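Local atomic coordinates of probable leucine/isoleucine/valine-binding protein (Rhodopirellula baltica, PDB entry 4KV7), a protein that probably binds leucine, isoleucine, valine or a similar small ligand as a periplasmic binding protein of the leucine-binding protein family. Residues A144-L149 with A178-H183; P217-M222 with Q244-S249. The protein carries 1 engineered substitution. One frame throughout, in Å; residues are numbered along the deposited sequence.

Interaction 1: A144-L149 with A178-H183; sequences AMVDAL and AAIRRH
The polar part of this helix-helix contact converges on one oxygen, Asp147 OD1. His183 NE2 donates to Asp147 OD1 over 2.8 Å in a fairly straight bond, an N-H...O angle of 161°, meeting the oxygen's anti lone pair, the one turned away from OD2. Asp147 OD1 lies near the imidazole plane, and the carboxylate is turned almost at right angles to the ring in this His-carboxylate hydrogen bond. Arg182 NH1 reaches Asp147 OD1 at 3.2 Å in a salt bridge, with the oxygen at the edge of the guanidinium but the nitrogen above the carboxylate plane. A bend in the arginine chain (chi3 61°) turns its head back to the site. A water donates to Asp147 OD1 at 2.7 Å and to Ala179 O, and accepts from Arg182 NE. Three donors on one oxygen would be expected to favour the ionised carboxylate. An alanine in place of Asp147 would remove the acceptor shared by His183 NE2, Arg182 NH1 and the water, and would probably loosen this border of the helix pair.

Helices 138-151 and 167-183 are neighbours in an alpha/beta lobe of the periplasmic binding protein, with strand 159-164 between them in sequence. Their segments run the same way, inclined by 34°, with axes 9.0 Å apart.

Apolar packing rests on Val146. Val146 CB meets Ala179 CB at 3.7 Å, while Val146 CG1, anti to the backbone N, lies against the Ala179-Ile180 backbone and 4.0 Å from Ile180 CG1. Val146 CG1 also comes obliquely to the His183 ring, 4.1 Å from His183 CD2. Val146 also touches Ile221 of strand 219-223.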
ATOM      1  N   ALA A 144       4.428  -5.098  14.323  1.00 10.28           N
ATOM      2  CA  ALA A 144       5.724  -5.713  14.046  1.00 10.19           C
ATOM      3  C   ALA A 144       6.872  -4.781  14.438  1.00  9.80           C
ATOM      4  O   ALA A 144       7.838  -5.210  15.067  1.00 11.00           O
ATOM      5  CB  ALA A 144       5.822  -6.109  12.590  1.00 11.43           C
HETATM    6  N   MSE A 145       6.749  -3.504  14.083  1.00  9.14           N
HETATM    7  CA  MSE A 145       7.760  -2.515  14.425  1.00 10.17           C
HETATM    8  C   MSE A 145       7.924  -2.374  15.929  1.00 10.08           C
HETATM    9  O   MSE A 145       9.043  -2.416  16.453  1.00 10.24           O
HETATM   10  CB  MSE A 145       7.374  -1.148  13.859  1.00  8.68           C
HETATM   11  CG  MSE A 145       7.401  -1.026  12.364  1.00  9.94           C
HETATM   12 SE   MSE A 145       6.750   0.728  11.969  0.62 10.87          SE
HETATM   13  CE  MSE A 145       7.190   0.856  10.068  1.00 10.36           C
ATOM     14  N   VAL A 146       6.808  -2.162  16.626  1.00 10.09           N
ATOM     15  CA  VAL A 146       6.865  -1.900  18.055  1.00 10.46           C
ATOM     16  C   VAL A 146       7.420  -3.105  18.800  1.00 11.09           C
ATOM     17  O   VAL A 146       8.290  -2.952  19.666  1.00 12.24           O
ATOM     18  CB  VAL A 146       5.495  -1.459  18.607  1.00  9.81           C
ATOM     19  CG1 VAL A 146       5.467  -1.522  20.139  1.00 12.17           C
ATOM     20  CG2 VAL A 146       5.141  -0.067  18.092  1.00 11.32           C
ATOM     21  N   ASP A 147       6.940  -4.303  18.477  1.00 10.40           N
ATOM     22  CA  ASP A 147       7.446  -5.488  19.158  1.00 11.93           C
ATOM     23  C   ASP A 147       8.949  -5.635  18.945  1.00 11.64           C
ATOM     24  O   ASP A 147       9.681  -5.979  19.870  1.00 12.31           O
ATOM     25  CB  ASP A 147       6.731  -6.755  18.676  1.00 12.65           C
ATOM     26  CG  ASP A 147       5.293  -6.858  19.164  1.00 13.58           C
ATOM     27  OD1 ASP A 147       4.925  -6.160  20.127  1.00 15.67           O
ATOM     28  OD2 ASP A 147       4.528  -7.651  18.568  1.00 15.61           O
ATOM     29  N   ALA A 148       9.408  -5.364  17.727  1.00 11.14           N
ATOM     30  CA  ALA A 148      10.830  -5.508  17.431  1.00 11.43           C
ATOM     31  C   ALA A 148      11.678  -4.459  18.142  1.00 12.10           C
ATOM     32  O   ALA A 148      12.775  -4.757  18.601  1.00 13.41           O
ATOM     33  CB  ALA A 148      11.065  -5.456  15.947  1.00 13.39           C
ATOM     34  N   LEU A 149      11.172  -3.232  18.226  1.00 11.97           N
ATOM     35  CA  LEU A 149      11.877  -2.172  18.934  1.00 12.46           C
ATOM     36  C   LEU A 149      12.020  -2.497  20.414  1.00 12.39           C
ATOM     37  O   LEU A 149      13.098  -2.357  20.993  1.00 13.05           O
ATOM     38  CB  LEU A 149      11.151  -0.837  18.746  1.00 12.49           C
ATOM     39  CG  LEU A 149      11.293  -0.226  17.354  1.00 11.73           C
ATOM     40  CD1 LEU A 149      10.221   0.819  17.119  1.00 13.07           C
ATOM     41  CD2 LEU A 149      12.686   0.386  17.200  1.00 14.75           C
ATOM     42  N   ALA A 178      -1.896   0.963  20.062  1.00 10.30           N
ATOM     43  CA  ALA A 178      -2.352  -0.357  20.488  1.00 11.30           C
ATOM     44  C   ALA A 178      -1.171  -1.295  20.723  1.00 10.58           C
ATOM     45  O   ALA A 178      -1.143  -2.051  21.701  1.00 11.42           O
ATOM     46  CB  ALA A 178      -3.298  -0.944  19.457  1.00 12.51           C
ATOM     47  N   ALA A 179      -0.180  -1.239  19.846  1.00 10.19           N
ATOM     48  CA  ALA A 179       0.973  -2.116  19.981  1.00 10.77           C
ATOM     49  C   ALA A 179       1.790  -1.780  21.228  1.00 10.47           C
ATOM     50  O   ALA A 179       2.248  -2.665  21.940  1.00 11.77           O
ATOM     51  CB  ALA A 179       1.837  -2.071  18.735  1.00 12.07           C
ATOM     52  N   ILE A 180       1.962  -0.490  21.492  1.00 10.38           N
ATOM     53  CA  ILE A 180       2.670  -0.036  22.684  1.00 10.90           C
ATOM     54  C   ILE A 180       1.929  -0.470  23.953  1.00 11.57           C
ATOM     55  O   ILE A 180       2.539  -0.933  24.922  1.00 11.38           O
ATOM     56  CB  ILE A 180       2.863   1.500  22.637  1.00 10.69           C
ATOM     57  CG1 ILE A 180       3.940   1.862  21.609  1.00 11.09           C
ATOM     58  CG2 ILE A 180       3.243   2.053  24.002  1.00 13.70           C
ATOM     59  CD1 ILE A 180       3.982   3.340  21.227  1.00 12.44           C
ATOM     60  N   ARG A 181       0.605  -0.331  23.928  1.00 11.82           N
ATOM     61  CA  ARG A 181      -0.227  -0.655  25.083  1.00 13.42           C
ATOM     62  C   ARG A 181      -0.160  -2.112  25.483  1.00 12.98           C
ATOM     63  O   ARG A 181      -0.446  -2.457  26.614  1.00 14.06           O
ATOM     64  CB  ARG A 181      -1.676  -0.247  24.831  1.00 14.91           C
ATOM     65  CG  ARG A 181      -1.900   1.217  25.059  1.00 15.94           C
ATOM     66  CD  ARG A 181      -3.343   1.614  24.861  1.00 16.94           C
ATOM     67  NE  ARG A 181      -3.608   2.874  25.541  1.00 21.26           N
ATOM     68  CZ  ARG A 181      -4.543   3.750  25.186  1.00 19.06           C
ATOM     69  NH1 ARG A 181      -5.324   3.517  24.144  1.00 19.86           N
ATOM     70  NH2 ARG A 181      -4.694   4.864  25.891  1.00 29.10           N
ATOM     71  N   ARG A 182       0.236  -2.983  24.568  1.00 12.84           N
ATOM     72  CA  ARG A 182       0.390  -4.376  24.921  1.00 14.19           C
ATOM     73  C   ARG A 182       1.582  -4.562  25.855  1.00 12.90           C
ATOM     74  O   ARG A 182       1.617  -5.496  26.643  1.00 15.21           O
ATOM     75  CB  ARG A 182       0.576  -5.196  23.650  1.00 16.61           C
ATOM     76  CG  ARG A 182      -0.039  -6.571  23.704  1.00 18.38           C
ATOM     77  CD  ARG A 182       0.075  -7.255  22.333  1.00 14.63           C
ATOM     78  NE  ARG A 182       1.471  -7.403  21.937  1.00 13.46           N
ATOM     79  CZ  ARG A 182       2.320  -8.268  22.484  1.00 14.84           C
ATOM     80  NH1 ARG A 182       3.578  -8.310  22.070  1.00 14.74           N
ATOM     81  NH2 ARG A 182       1.923  -9.079  23.456  1.00 12.73           N
ATOM     82  N   HIS A 183       2.556  -3.656  25.751  1.00 13.26           N
ATOM     83  CA  HIS A 183       3.768  -3.702  26.570  1.00 12.55           C
ATOM     84  C   HIS A 183       3.712  -2.825  27.813  1.00 14.30           C
ATOM     85  O   HIS A 183       4.373  -3.110  28.800  1.00 17.59           O
ATOM     86  CB  HIS A 183       4.981  -3.280  25.736  1.00 12.95           C
ATOM     87  CG  HIS A 183       5.271  -4.206  24.606  1.00 13.20           C
ATOM     88  ND1 HIS A 183       5.851  -5.440  24.794  1.00 16.69           N
ATOM     89  CD2 HIS A 183       5.027  -4.097  23.278  1.00 13.35           C
ATOM     90  CE1 HIS A 183       5.972  -6.045  23.624  1.00 17.04           C
ATOM     91  NE2 HIS A 183       5.479  -5.252  22.691  1.00 15.26           N
TER
HETATM   92  O   HOH W   1       2.425  -5.088  20.525  1.00 13.89           O

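Interaction 2: P217-M222 with Q244-S249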
ATOM      1  N   PRO A 217      12.546  10.917  21.585  1.00 16.31           N
ATOM      2  CA  PRO A 217      12.334   9.603  20.970  1.00 15.07           C
ATOM      3  C   PRO A 217      13.623   8.985  20.436  1.00 16.12           C
ATOM      4  O   PRO A 217      14.470   9.691  19.874  1.00 17.88           O
ATOM      5  CB  PRO A 217      11.383   9.908  19.810  1.00 16.97           C
ATOM      6  CG  PRO A 217      10.711  11.176  20.185  1.00 17.53           C
ATOM      7  CD  PRO A 217      11.752  11.968  20.927  1.00 17.35           C
ATOM      8  N   LYS A 218      13.769   7.676  20.636  1.00 15.19           N
ATOM      9  CA  LYS A 218      14.878   6.932  20.047  1.00 15.55           C
ATOM     10  C   LYS A 218      14.475   6.280  18.737  1.00 14.49           C
ATOM     11  O   LYS A 218      15.336   5.874  17.954  1.00 17.35           O
ATOM     12  CB  LYS A 218      15.411   5.877  21.011  1.00 15.47           C
ATOM     13  CG  LYS A 218      16.140   6.475  22.193  1.00 17.53           C
ATOM     14  CD  LYS A 218      16.719   5.404  23.112  1.00 18.87           C
ATOM     15  CE  LYS A 218      17.689   6.011  24.120  1.00 26.62           C
ATOM     16  NZ  LYS A 218      17.089   7.124  24.899  1.00 38.73           N
ATOM     17  N   ALA A 219      13.172   6.197  18.502  1.00 12.74           N
ATOM     18  CA  ALA A 219      12.649   5.640  17.272  1.00 12.21           C
ATOM     19  C   ALA A 219      11.489   6.509  16.850  1.00 12.17           C
ATOM     20  O   ALA A 219      10.700   6.946  17.697  1.00 12.86           O
ATOM     21  CB  ALA A 219      12.168   4.204  17.495  1.00 14.97           C
ATOM     22  N   VAL A 220      11.382   6.763  15.551  1.00 11.15           N
ATOM     23  CA  VAL A 220      10.267   7.520  15.005  1.00 11.34           C
ATOM     24  C   VAL A 220       9.623   6.708  13.892  1.00 10.34           C
ATOM     25  O   VAL A 220      10.249   6.415  12.869  1.00 11.43           O
ATOM     26  CB  VAL A 220      10.704   8.896  14.466  1.00 11.65           C
ATOM     27  CG1 VAL A 220       9.540   9.608  13.806  1.00 12.79           C
ATOM     28  CG2 VAL A 220      11.270   9.750  15.590  1.00 13.73           C
ATOM     29  N   ILE A 221       8.366   6.337  14.113  1.00  9.55           N
ATOM     30  CA  ILE A 221       7.553   5.626  13.141  1.00 10.20           C
ATOM     31  C   ILE A 221       6.857   6.654  12.262  1.00  8.88           C
ATOM     32  O   ILE A 221       6.115   7.520  12.744  1.00  9.79           O
ATOM     33  CB  ILE A 221       6.554   4.675  13.849  1.00 10.16           C
ATOM     34  CG1 ILE A 221       7.328   3.535  14.518  1.00 10.40           C
ATOM     35  CG2 ILE A 221       5.540   4.116  12.860  1.00  9.97           C
ATOM     36  CD1 ILE A 221       6.506   2.660  15.476  1.00 11.71           C
HETATM   37  N   MSE A 222       7.117   6.556  10.964  1.00  9.13           N
HETATM   38  CA  MSE A 222       6.621   7.522   9.987  1.00  9.42           C
HETATM   39  C   MSE A 222       5.419   6.974   9.239  1.00  9.57           C
HETATM   40  O   MSE A 222       5.515   5.975   8.508  1.00 10.52           O
HETATM   41  CB  MSE A 222       7.726   7.896   9.002  1.00 10.42           C
HETATM   42  CG  MSE A 222       8.965   8.443   9.684  1.00 11.87           C
HETATM   43 SE   MSE A 222      10.341   9.120   8.492  0.62 12.61          SE
HETATM   44  CE  MSE A 222      10.574   7.526   7.409  1.00 19.04           C
ATOM     45  N   GLN A 244      16.234   6.140  15.232  1.00 16.27           N
ATOM     46  CA  GLN A 244      15.915   5.140  14.225  1.00 16.03           C
ATOM     47  C   GLN A 244      14.596   5.523  13.571  1.00 13.97           C
ATOM     48  O   GLN A 244      13.571   5.608  14.246  1.00 14.74           O
ATOM     49  CB  GLN A 244      15.779   3.764  14.871  1.00 16.38           C
ATOM     50  CG  GLN A 244      15.322   2.680  13.911  1.00 17.07           C
ATOM     51  CD  GLN A 244      16.355   2.376  12.844  1.00 16.85           C
ATOM     52  OE1 GLN A 244      17.448   1.907  13.147  1.00 19.81           O
ATOM     53  NE2 GLN A 244      16.005   2.619  11.584  1.00 15.82           N
ATOM     54  N   PHE A 245      14.618   5.758  12.260  1.00 13.28           N
ATOM     55  CA  PHE A 245      13.397   6.041  11.512  1.00 12.29           C
ATOM     56  C   PHE A 245      12.842   4.749  10.947  1.00 11.69           C
ATOM     57  O   PHE A 245      13.599   3.911  10.450  1.00 13.79           O
ATOM     58  CB  PHE A 245      13.673   7.035  10.380  1.00 13.46           C
ATOM     59  CG  PHE A 245      13.955   8.431  10.857  1.00 13.60           C
ATOM     60  CD1 PHE A 245      12.925   9.223  11.339  1.00 14.22           C
ATOM     61  CD2 PHE A 245      15.239   8.948  10.828  1.00 15.53           C
ATOM     62  CE1 PHE A 245      13.161  10.504  11.774  1.00 15.57           C
ATOM     63  CE2 PHE A 245      15.484  10.236  11.265  1.00 16.41           C
ATOM     64  CZ  PHE A 245      14.437  11.014  11.739  1.00 17.18           C
ATOM     65  N   LEU A 246      11.529   4.589  11.031  1.00 10.77           N
ATOM     66  CA  LEU A 246      10.856   3.421  10.460  1.00 10.64           C
ATOM     67  C   LEU A 246       9.683   3.889   9.624  1.00 12.08           C
ATOM     68  O   LEU A 246       8.802   4.587  10.128  1.00 17.55           O
ATOM     69  CB  LEU A 246      10.328   2.478  11.544  1.00 12.53           C
ATOM     70  CG  LEU A 246      11.364   1.952  12.541  1.00 11.78           C
ATOM     71  CD1 LEU A 246      11.438   2.818  13.799  1.00 13.21           C
ATOM     72  CD2 LEU A 246      11.069   0.504  12.903  1.00 14.69           C
ATOM     73  N   ALA A 247       9.645   3.486   8.358  1.00  9.73           N
ATOM     74  CA  ALA A 247       8.606   3.916   7.427  1.00  9.71           C
ATOM     75  C   ALA A 247       7.612   2.789   7.205  1.00  8.83           C
ATOM     76  O   ALA A 247       8.007   1.644   6.947  1.00  9.52           O
ATOM     77  CB  ALA A 247       9.239   4.307   6.109  1.00 10.43           C
ATOM     78  N   VAL A 248       6.325   3.097   7.269  1.00  8.02           N
ATOM     79  CA  VAL A 248       5.332   2.102   6.868  1.00  8.16           C
ATOM     80  C   VAL A 248       5.337   1.947   5.353  1.00  7.78           C
ATOM     81  O   VAL A 248       5.919   2.766   4.613  1.00  8.38           O
ATOM     82  CB  VAL A 248       3.906   2.410   7.387  1.00  8.83           C
ATOM     83  CG1 VAL A 248       3.889   2.457   8.918  1.00 10.36           C
ATOM     84  CG2 VAL A 248       3.354   3.687   6.786  1.00  9.55           C
ATOM     85  N   SER A 249       4.652   0.914   4.885  1.00  8.67           N
ATOM     86  CA  SER A 249       4.613   0.563   3.472  1.00  8.26           C
ATOM     87  C   SER A 249       4.241   1.722   2.552  1.00  8.33           C
ATOM     88  O   SER A 249       4.848   1.913   1.487  1.00  9.04           O
ATOM     89  CB  SER A 249       3.610  -0.574   3.287  1.00  8.68           C
ATOM     90  OG  SER A 249       2.344  -0.165   3.762  1.00  8.89           O
TER
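Gln244 opens the pairing: its N donates to Lys218 O from above the carbonyl plane, and Gln244 O accepts from Val220 N over 2.8 Å, in the carbonyl plane. Its side chain, CG anti to the backbone N and bent at chi2 (67°), folds back so that Gln244 NE2 donates to Phe245 O at 3.0 Å; NE2 also bonds Gly266 O, its main partner.

Phe245 projects to the face covered by helix 226-238. One ring carbon, Phe245 CD1, meets two neighbours, Val220 CB at 3.8 Å and Met222 SE at the same distance; both approach the ring obliquely. Met222 SE, part of a selenomethionine, sits 4.8 Å from the Phe245 ring centroid and 51° off its normal, a Met-aromatic contact. The Phe245 CA also makes a CA-H...O contact with Val220 O.

Strands 219-223 and 244-247 are the two parallel strands of a beta-alpha-beta unit joined through helix 226-238, adjacent in the central sheet of this lobe.

Leu246 turns both backbone polar atoms to strand 219-223: N donates to Val220 O, and Leu246 O accepts from Met222 N at 2.7 Å, nearly along the C=O axis. Its side chain lies on the opposite face, where Leu246 CD1 meets Ala219 CB at 4.0 Å and comes near Ile221 CG1; Met145 of helix 138-151 covers this side.

Ala247 returns to the Phe245 face. The Met222 chain, bent at chi3 (-55°), brings Met222 CE to 3.7 Å from Ala247 CB.

Val248, already past the strand, adds the last rung, Val248 N to Met222 O at 3.2 Å and nearly straight, and its CG2 lies against that same oxygen. Ser249 OG hydrogen-bonds Glu141 OE2 on helix 138-151.

Overall arrangement
Of the elements in these contacts, helix 138-151 comes first along the chain, which then passes through strand 159-164 into helix 167-183, where interaction 1 closes a loop of 28 residues. Interaction 2 follows in series: strand 219-223 leads through helix 226-238 to strand 244-247, closing a loop of 21 residues, so the two loops neither nest nor cross. In space their centres are about 13 Å apart and they touch through Met145, on helix 138-151, whose selenium packs on Ile221 CG2 and whose CE packs on Leu246 CB and Ala247 O. That helix therefore joins helix 167-183 to the strand pair, binding helical layer and sheet within one lobe.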